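Local coordinates for GGDEF family protein (Vibrio cholerae, PDB 5GZS) that is a diguanylate cyclase, probably making the messenger cyclic di-GMP, with a periplasmic portion of solute-binding-protein type that binds arginine, at residues K201-L204 and D205-Q209; F278-Q282 and D283-D287. All coordinates share one frame; numbering follows the deposited sequence.

Overall arrangement
Two local contacts illustrate how a helix is held together along its length and how one is brought to an end. Contact 1 lies on the long helix 189-218, which leads the chain toward strand 226-230; contact 2 closes the short helix 277-282 just before strand 288-292. They come in series along the chain, their centres 34 Å apart and their nearest atoms about 21 Å apart. Contact 1 is the nearer to the pocket without lining it: the side chain of Tyr-202 is about 13 Å from the bound arginine, and Gln-203 touches Ile-141, which lies between the pocket residues Ala-140 and Asn-142 in sequence. Contact 2 is more peripheral, its centre 29 Å from that of the chain.

Contact 1 of 2, residues K201-L204 and D205-Q209; sequences KYQL and DIRKQ
Lys-201 and Asp-205, one turn apart on helix 189-218, make the ionic part of this contact. The lysine leaves the backbone with CG anti to N (chi1 175°), then bends at chi2 and chi4 and curls round so that NZ meets the open end of the carboxylate, close to its plane. NZ stands 2.7 Å from both OD1 and OD2 of Asp-205, on the syn side of each, a two-pronged salt bridge. Lys-208 NZ is 5.3 Å from Lys-201 NZ, a like charge near enough that the aspartate probably tempers it.

On another flank the bond is between polar planar groups. Gln-203 and Arg-207 run side by side in the same direction, and Arg-207 NH1 donates to Gln-203 OE1 at 2.8 Å. The donor lies in the amide plane on a lone pair of OE1, but the bond is bent (134° at the hydrogen) and OE1 stands somewhat out of the guanidinium plane, the two groups being turned 47° apart. Tyr-80 OH bonds to the same OE1, while NE2 is held by the carbonyl of Gln-200, which fixes the rotation of the amide.

Apolar contacts fill in between. Ile-206 CD1 meets Tyr-202 CE1 at 3.6 Å, and CE of Lys-208 passes 4.0 Å from Leu-204 CG. The tyrosine hydroxyl reaches Asp-13 and Lys-145.

Gln-203, Ile-206 and Arg-207 face helix 144-149 and Tyr-202 lies against helix 15-28, packing this helix onto the arginine-binding part of the chain. The chemistry is thus divided by face: an ion pair on the more exposed flank, and on the buried one an amide bonded at both ends, holding the arginine beside Leu-148 and Met-436.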
ATOM      1  N   LYS A 201      23.063  11.290  15.933  1.00 25.99           N
ATOM      2  CA  LYS A 201      23.638  10.831  17.178  1.00 28.07           C
ATOM      3  C   LYS A 201      22.945  11.524  18.337  1.00 30.10           C
ATOM      4  O   LYS A 201      22.656  10.911  19.371  1.00 25.00           O
ATOM      5  CB  LYS A 201      25.162  11.109  17.184  1.00 29.64           C
ATOM      6  CG  LYS A 201      25.910  10.783  18.487  1.00 29.48           C
ATOM      7  CD  LYS A 201      25.603   9.357  18.961  1.00 33.38           C
ATOM      8  CE  LYS A 201      26.576   8.859  20.032  1.00 35.45           C
ATOM      9  NZ  LYS A 201      25.925   8.168  21.197  1.00 24.97           N
ATOM     10  N   TYR A 202      22.660  12.811  18.146  1.00 30.10           N
ATOM     11  CA  TYR A 202      22.139  13.616  19.222  1.00 24.09           C
ATOM     12  C   TYR A 202      20.762  13.144  19.569  1.00 24.47           C
ATOM     13  O   TYR A 202      20.496  12.887  20.724  1.00 24.31           O
ATOM     14  CB  TYR A 202      22.137  15.089  18.852  1.00 26.52           C
ATOM     15  CG  TYR A 202      21.562  16.000  19.916  1.00 25.87           C
ATOM     16  CD1 TYR A 202      20.191  16.228  20.002  1.00 25.97           C
ATOM     17  CD2 TYR A 202      22.391  16.652  20.820  1.00 24.90           C
ATOM     18  CE1 TYR A 202      19.661  17.069  20.965  1.00 27.86           C
ATOM     19  CE2 TYR A 202      21.864  17.497  21.797  1.00 25.45           C
ATOM     20  CZ  TYR A 202      20.505  17.703  21.853  1.00 32.56           C
ATOM     21  OH  TYR A 202      19.992  18.544  22.799  1.00 40.40           O
ATOM     22  N   GLN A 203      19.875  12.995  18.579  1.00 33.05           N
ATOM     23  CA  GLN A 203      18.486  12.636  18.904  1.00 24.62           C
ATOM     24  C   GLN A 203      18.324  11.145  19.217  1.00 24.11           C
ATOM     25  O   GLN A 203      17.483  10.770  20.028  1.00 24.30           O
ATOM     26  CB  GLN A 203      17.525  13.087  17.791  1.00 25.57           C
ATOM     27  CG  GLN A 203      17.732  12.540  16.372  1.00 28.01           C
ATOM     28  CD  GLN A 203      17.132  11.151  16.169  1.00 28.60           C
ATOM     29  OE1 GLN A 203      15.937  10.920  16.373  1.00 26.01           O
ATOM     30  NE2 GLN A 203      17.979  10.214  15.787  1.00 24.91           N
ATOM     31  N   LEU A 204      19.132  10.289  18.607  1.00 30.33           N
ATOM     32  CA  LEU A 204      19.010   8.873  18.918  1.00 30.98           C
ATOM     33  C   LEU A 204      19.388   8.646  20.387  1.00 30.55           C
ATOM     34  O   LEU A 204      18.786   7.804  21.070  1.00 25.48           O
ATOM     35  CB  LEU A 204      19.880   8.004  18.002  1.00 28.21           C
ATOM     36  CG  LEU A 204      19.526   6.516  18.104  1.00 28.39           C
ATOM     37  CD1 LEU A 204      18.009   6.381  18.024  1.00 27.08           C
ATOM     38  CD2 LEU A 204      20.193   5.677  17.028  1.00 22.78           C
ATOM     39  N   ASP A 205      20.364   9.408  20.878  1.00 25.07           N
ATOM     40  CA  ASP A 205      20.780   9.311  22.279  1.00 23.94           C
ATOM     41  C   ASP A 205      19.680   9.702  23.273  1.00 24.47           C
ATOM     42  O   ASP A 205      19.468   9.005  24.276  1.00 28.08           O
ATOM     43  CB  ASP A 205      22.004  10.172  22.510  1.00 23.88           C
ATOM     44  CG  ASP A 205      23.286   9.483  22.098  1.00 29.97           C
ATOM     45  OD1 ASP A 205      23.226   8.358  21.574  1.00 31.78           O
ATOM     46  OD2 ASP A 205      24.365  10.075  22.297  1.00 44.07           O
ATOM     47  N   ILE A 206      18.979  10.798  23.005  1.00 23.29           N
ATOM     48  CA  ILE A 206      17.831  11.204  23.821  1.00 36.84           C
ATOM     49  C   ILE A 206      16.768  10.133  23.845  1.00 32.88           C
ATOM     50  O   ILE A 206      16.192   9.828  24.906  1.00 27.65           O
ATOM     51  CB  ILE A 206      17.175  12.501  23.303  1.00 50.16           C
ATOM     52  CG1 ILE A 206      18.076  13.698  23.556  1.00 36.41           C
ATOM     53  CG2 ILE A 206      15.760  12.731  23.929  1.00 27.17           C
ATOM     54  CD1 ILE A 206      17.484  14.978  23.003  1.00 28.72           C
ATOM     55  N   ARG A 207      16.485   9.573  22.671  1.00 30.97           N
ATOM     56  CA  ARG A 207      15.482   8.499  22.594  1.00 48.17           C
ATOM     57  C   ARG A 207      15.947   7.194  23.263  1.00 24.11           C
ATOM     58  O   ARG A 207      15.153   6.548  23.915  1.00 26.49           O
ATOM     59  CB  ARG A 207      15.081   8.269  21.154  1.00 24.99           C
ATOM     60  CG  ARG A 207      14.195   9.419  20.704  1.00 28.42           C
ATOM     61  CD  ARG A 207      14.200   9.550  19.196  1.00 36.76           C
ATOM     62  NE  ARG A 207      13.401   8.509  18.573  1.00 30.10           N
ATOM     63  CZ  ARG A 207      13.674   7.979  17.396  1.00 29.41           C
ATOM     64  NH1 ARG A 207      14.717   8.402  16.703  1.00 36.84           N
ATOM     65  NH2 ARG A 207      12.883   7.045  16.906  1.00 30.34           N
ATOM     66  N   LYS A 208      17.227   6.858  23.177  1.00 23.52           N
ATOM     67  CA  LYS A 208      17.733   5.707  23.911  1.00 23.05           C
ATOM     68  C   LYS A 208      17.591   5.878  25.425  1.00 33.33           C
ATOM     69  O   LYS A 208      17.230   4.956  26.149  1.00 35.95           O
ATOM     70  CB  LYS A 208      19.198   5.466  23.574  1.00 25.85           C
ATOM     71  CG  LYS A 208      19.405   4.774  22.245  1.00 28.97           C
ATOM     72  CD  LYS A 208      20.871   4.818  21.868  1.00 36.42           C
ATOM     73  CE  LYS A 208      21.188   3.925  20.671  1.00 21.83           C
ATOM     74  NZ  LYS A 208      22.600   4.193  20.312  1.00 21.52           N
ATOM     75  N   GLN A 209      17.940   7.073  25.895  1.00 27.65           N
ATOM     76  CA  GLN A 209      17.936   7.373  27.319  1.00 35.75           C
ATOM     77  C   GLN A 209      16.538   7.224  27.893  1.00 35.45           C
ATOM     78  O   GLN A 209      16.354   6.666  28.975  1.00 27.27           O
ATOM     79  CB  GLN A 209      18.460   8.789  27.570  1.00 57.49           C
ATOM     80  CG  GLN A 209      18.490   9.189  29.036  1.00 72.47           C
ATOM     81  CD  GLN A 209      17.819  10.525  29.288  1.00 84.82           C
ATOM     82  OE1 GLN A 209      16.860  10.890  28.608  1.00 87.26           O
ATOM     83  NE2 GLN A 209      18.321  11.264  30.272  1.00 89.58           N
TER

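Contact 2 of 2, residues F278-Q282 and D283-D287; sequences FDDLQ and DKSID
Asp-280 meets Ser-285 at the C-terminal end of helix 277-282, where a Schellman motif stops the helix. Lys-284 takes a positive phi of 65°, and two amides then turn back into the last turn: Ser-285 N to Asp-280 O at 2.9 Å, and Lys-284 N to Leu-281 O at 3.2 Å. Asp-280 O also receives a weak bond from Ile-286 N. Ser-285 OG lies 2.9 Å from this carbonyl oxygen and 3.1 Å from Asp-280 OD2; its single proton could serve either. The serine's chi1 of 51° sets OG between its own N and carbonyl carbon, facing both acceptors.

Leu-281 supplies the apolar side. Its CD1 packs 4.0 Å from Ile-286 CG1 and 3.7 Å from Asp-287 O, with Leu-289 and Ala-302 touching the leucine from strand and loop.

Asp-283 continues the helical bonding through its N, 2.7 Å from Asp-279 O. Its carboxylate comes within 5.0 Å of that of Asp-280, OD2 to OD2.

The motif turns the chain of a beta-alpha-beta crossover from the helix into strand 288-292. The carboxylates of Asp-280 and Asp-283 are like charges near the C-terminal end of a helix, which probably disfavours both being ionised; Lys-229, in a long and weak ion pair with Asp-280, may partly offset this. What closes the helix is the positive phi of Lys-284 with the two bonds to the carbonyls of Asp-280 and Leu-281.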
ATOM      1  N   PHE A 278       8.906 -23.673  19.513  1.00 38.28           N
ATOM      2  CA  PHE A 278       7.754 -23.108  20.159  1.00 40.82           C
ATOM      3  C   PHE A 278       7.447 -23.911  21.413  1.00 49.99           C
ATOM      4  O   PHE A 278       7.038 -23.363  22.432  1.00 64.77           O
ATOM      5  CB  PHE A 278       6.570 -23.082  19.196  1.00 49.84           C
ATOM      6  CG  PHE A 278       5.490 -22.142  19.610  1.00 46.65           C
ATOM      7  CD1 PHE A 278       5.781 -20.824  19.900  1.00 56.70           C
ATOM      8  CD2 PHE A 278       4.189 -22.576  19.735  1.00 44.82           C
ATOM      9  CE1 PHE A 278       4.783 -19.948  20.303  1.00 53.58           C
ATOM     10  CE2 PHE A 278       3.191 -21.710  20.138  1.00 47.69           C
ATOM     11  CZ  PHE A 278       3.492 -20.398  20.427  1.00 47.35           C
ATOM     12  N   ASP A 279       7.667 -25.212  21.342  1.00 43.03           N
ATOM     13  CA  ASP A 279       7.578 -26.040  22.533  1.00 44.03           C
ATOM     14  C   ASP A 279       8.578 -25.529  23.564  1.00 48.79           C
ATOM     15  O   ASP A 279       8.259 -25.449  24.740  1.00 51.84           O
ATOM     16  CB  ASP A 279       7.834 -27.520  22.200  1.00 48.80           C
ATOM     17  CG  ASP A 279       6.842 -28.074  21.173  1.00 52.98           C
ATOM     18  OD1 ASP A 279       6.134 -27.270  20.533  1.00 58.06           O
ATOM     19  OD2 ASP A 279       6.778 -29.311  21.004  1.00 56.56           O
ATOM     20  N   ASP A 280       9.781 -25.166  23.127  1.00 56.65           N
ATOM     21  CA  ASP A 280      10.788 -24.615  24.037  1.00 50.87           C
ATOM     22  C   ASP A 280      10.305 -23.301  24.662  1.00 50.57           C
ATOM     23  O   ASP A 280      10.597 -22.981  25.836  1.00 47.24           O
ATOM     24  CB  ASP A 280      12.102 -24.386  23.292  1.00 55.37           C
ATOM     25  CG  ASP A 280      12.953 -25.634  23.205  1.00 66.20           C
ATOM     26  OD1 ASP A 280      12.723 -26.460  22.280  1.00 35.96           O
ATOM     27  OD2 ASP A 280      13.859 -25.765  24.072  1.00 63.64           O
ATOM     28  N   LEU A 281       9.556 -22.547  23.866  1.00 34.67           N
ATOM     29  CA  LEU A 281       8.948 -21.303  24.322  1.00 44.26           C
ATOM     30  C   LEU A 281       7.802 -21.570  25.305  1.00 50.92           C
ATOM     31  O   LEU A 281       7.670 -20.886  26.335  1.00 52.98           O
ATOM     32  CB  LEU A 281       8.442 -20.497  23.136  1.00 33.65           C
ATOM     33  CG  LEU A 281       8.088 -19.052  23.445  1.00 45.20           C
ATOM     34  CD1 LEU A 281       9.333 -18.300  23.926  1.00 38.40           C
ATOM     35  CD2 LEU A 281       7.463 -18.381  22.206  1.00 32.82           C
ATOM     36  N   GLN A 282       6.975 -22.569  25.007  1.00 38.30           N
ATOM     37  CA  GLN A 282       5.908 -22.899  25.942  1.00 34.83           C
ATOM     38  C   GLN A 282       6.489 -23.566  27.185  1.00 35.24           C
ATOM     39  O   GLN A 282       5.988 -23.357  28.264  1.00 56.13           O
ATOM     40  CB  GLN A 282       4.838 -23.736  25.253  1.00 40.17           C
ATOM     41  CG  GLN A 282       4.108 -22.907  24.193  1.00 47.43           C
ATOM     42  CD  GLN A 282       3.172 -23.711  23.312  1.00 67.67           C
ATOM     43  OE1 GLN A 282       1.964 -23.746  23.544  1.00 75.20           O
ATOM     44  NE2 GLN A 282       3.719 -24.344  22.278  1.00 67.05           N
ATOM     45  N   ASP A 283       7.592 -24.296  27.047  1.00 49.40           N
ATOM     46  CA  ASP A 283       8.326 -24.852  28.198  1.00 50.53           C
ATOM     47  C   ASP A 283       8.847 -23.794  29.162  1.00 45.37           C
ATOM     48  O   ASP A 283       9.181 -24.109  30.306  1.00 48.80           O
ATOM     49  CB  ASP A 283       9.553 -25.663  27.739  1.00 57.56           C
ATOM     50  CG  ASP A 283       9.197 -26.972  27.070  1.00 75.69           C
ATOM     51  OD1 ASP A 283       8.000 -27.208  26.774  1.00 82.79           O
ATOM     52  OD2 ASP A 283      10.138 -27.764  26.828  1.00 79.33           O
ATOM     53  N   LYS A 284       8.984 -22.566  28.672  1.00 43.48           N
ATOM     54  CA  LYS A 284       9.742 -21.509  29.361  1.00 47.46           C
ATOM     55  C   LYS A 284      11.233 -21.871  29.443  1.00 49.35           C
ATOM     56  O   LYS A 284      11.959 -21.359  30.315  1.00 50.91           O
ATOM     57  CB  LYS A 284       9.198 -21.223  30.780  1.00 40.37           C
ATOM     58  CG  LYS A 284       7.677 -21.187  30.921  1.00 43.92           C
ATOM     59  CD  LYS A 284       7.021 -20.225  29.937  1.00 51.85           C
ATOM     60  CE  LYS A 284       5.517 -20.511  29.769  1.00 47.93           C
ATOM     61  NZ  LYS A 284       4.850 -20.674  31.093  1.00 48.06           N
ATOM     62  N   SER A 285      11.700 -22.743  28.547  1.00 39.75           N
ATOM     63  CA  SER A 285      13.114 -23.161  28.582  1.00 49.35           C
ATOM     64  C   SER A 285      13.985 -22.142  27.829  1.00 47.52           C
ATOM     65  O   SER A 285      15.194 -22.079  28.033  1.00 42.27           O
ATOM     66  CB  SER A 285      13.295 -24.587  28.017  1.00 36.93           C
ATOM     67  OG  SER A 285      12.686 -24.753  26.734  1.00 45.12           O
ATOM     68  N   ILE A 286      13.344 -21.345  26.973  1.00 43.73           N
ATOM     69  CA  ILE A 286      13.945 -20.149  26.373  1.00 40.09           C
ATOM     70  C   ILE A 286      13.007 -18.976  26.643  1.00 44.32           C
ATOM     71  O   ILE A 286      11.842 -19.193  26.984  1.00 46.76           O
ATOM     72  CB  ILE A 286      14.158 -20.303  24.869  1.00 35.09           C
ATOM     73  CG1 ILE A 286      12.800 -20.339  24.167  1.00 37.24           C
ATOM     74  CG2 ILE A 286      14.934 -21.583  24.576  1.00 37.07           C
ATOM     75  CD1 ILE A 286      12.861 -20.288  22.648  1.00 32.97           C
ATOM     76  N   ASP A 287      13.505 -17.746  26.503  1.00 40.73           N
ATOM     77  CA  ASP A 287      12.698 -16.541  26.737  1.00 30.79           C
ATOM     78  C   ASP A 287      12.144 -15.907  25.437  1.00 35.96           C
ATOM     79  O   ASP A 287      11.046 -15.371  25.416  1.00 30.09           O
ATOM     80  CB  ASP A 287      13.515 -15.489  27.476  1.00 29.62           C
ATOM     81  CG  ASP A 287      14.233 -16.041  28.677  1.00 29.94           C
ATOM     82  OD1 ASP A 287      13.575 -16.485  29.631  1.00 40.63           O
ATOM     83  OD2 ASP A 287      15.480 -16.044  28.669  1.00 33.47           O
TER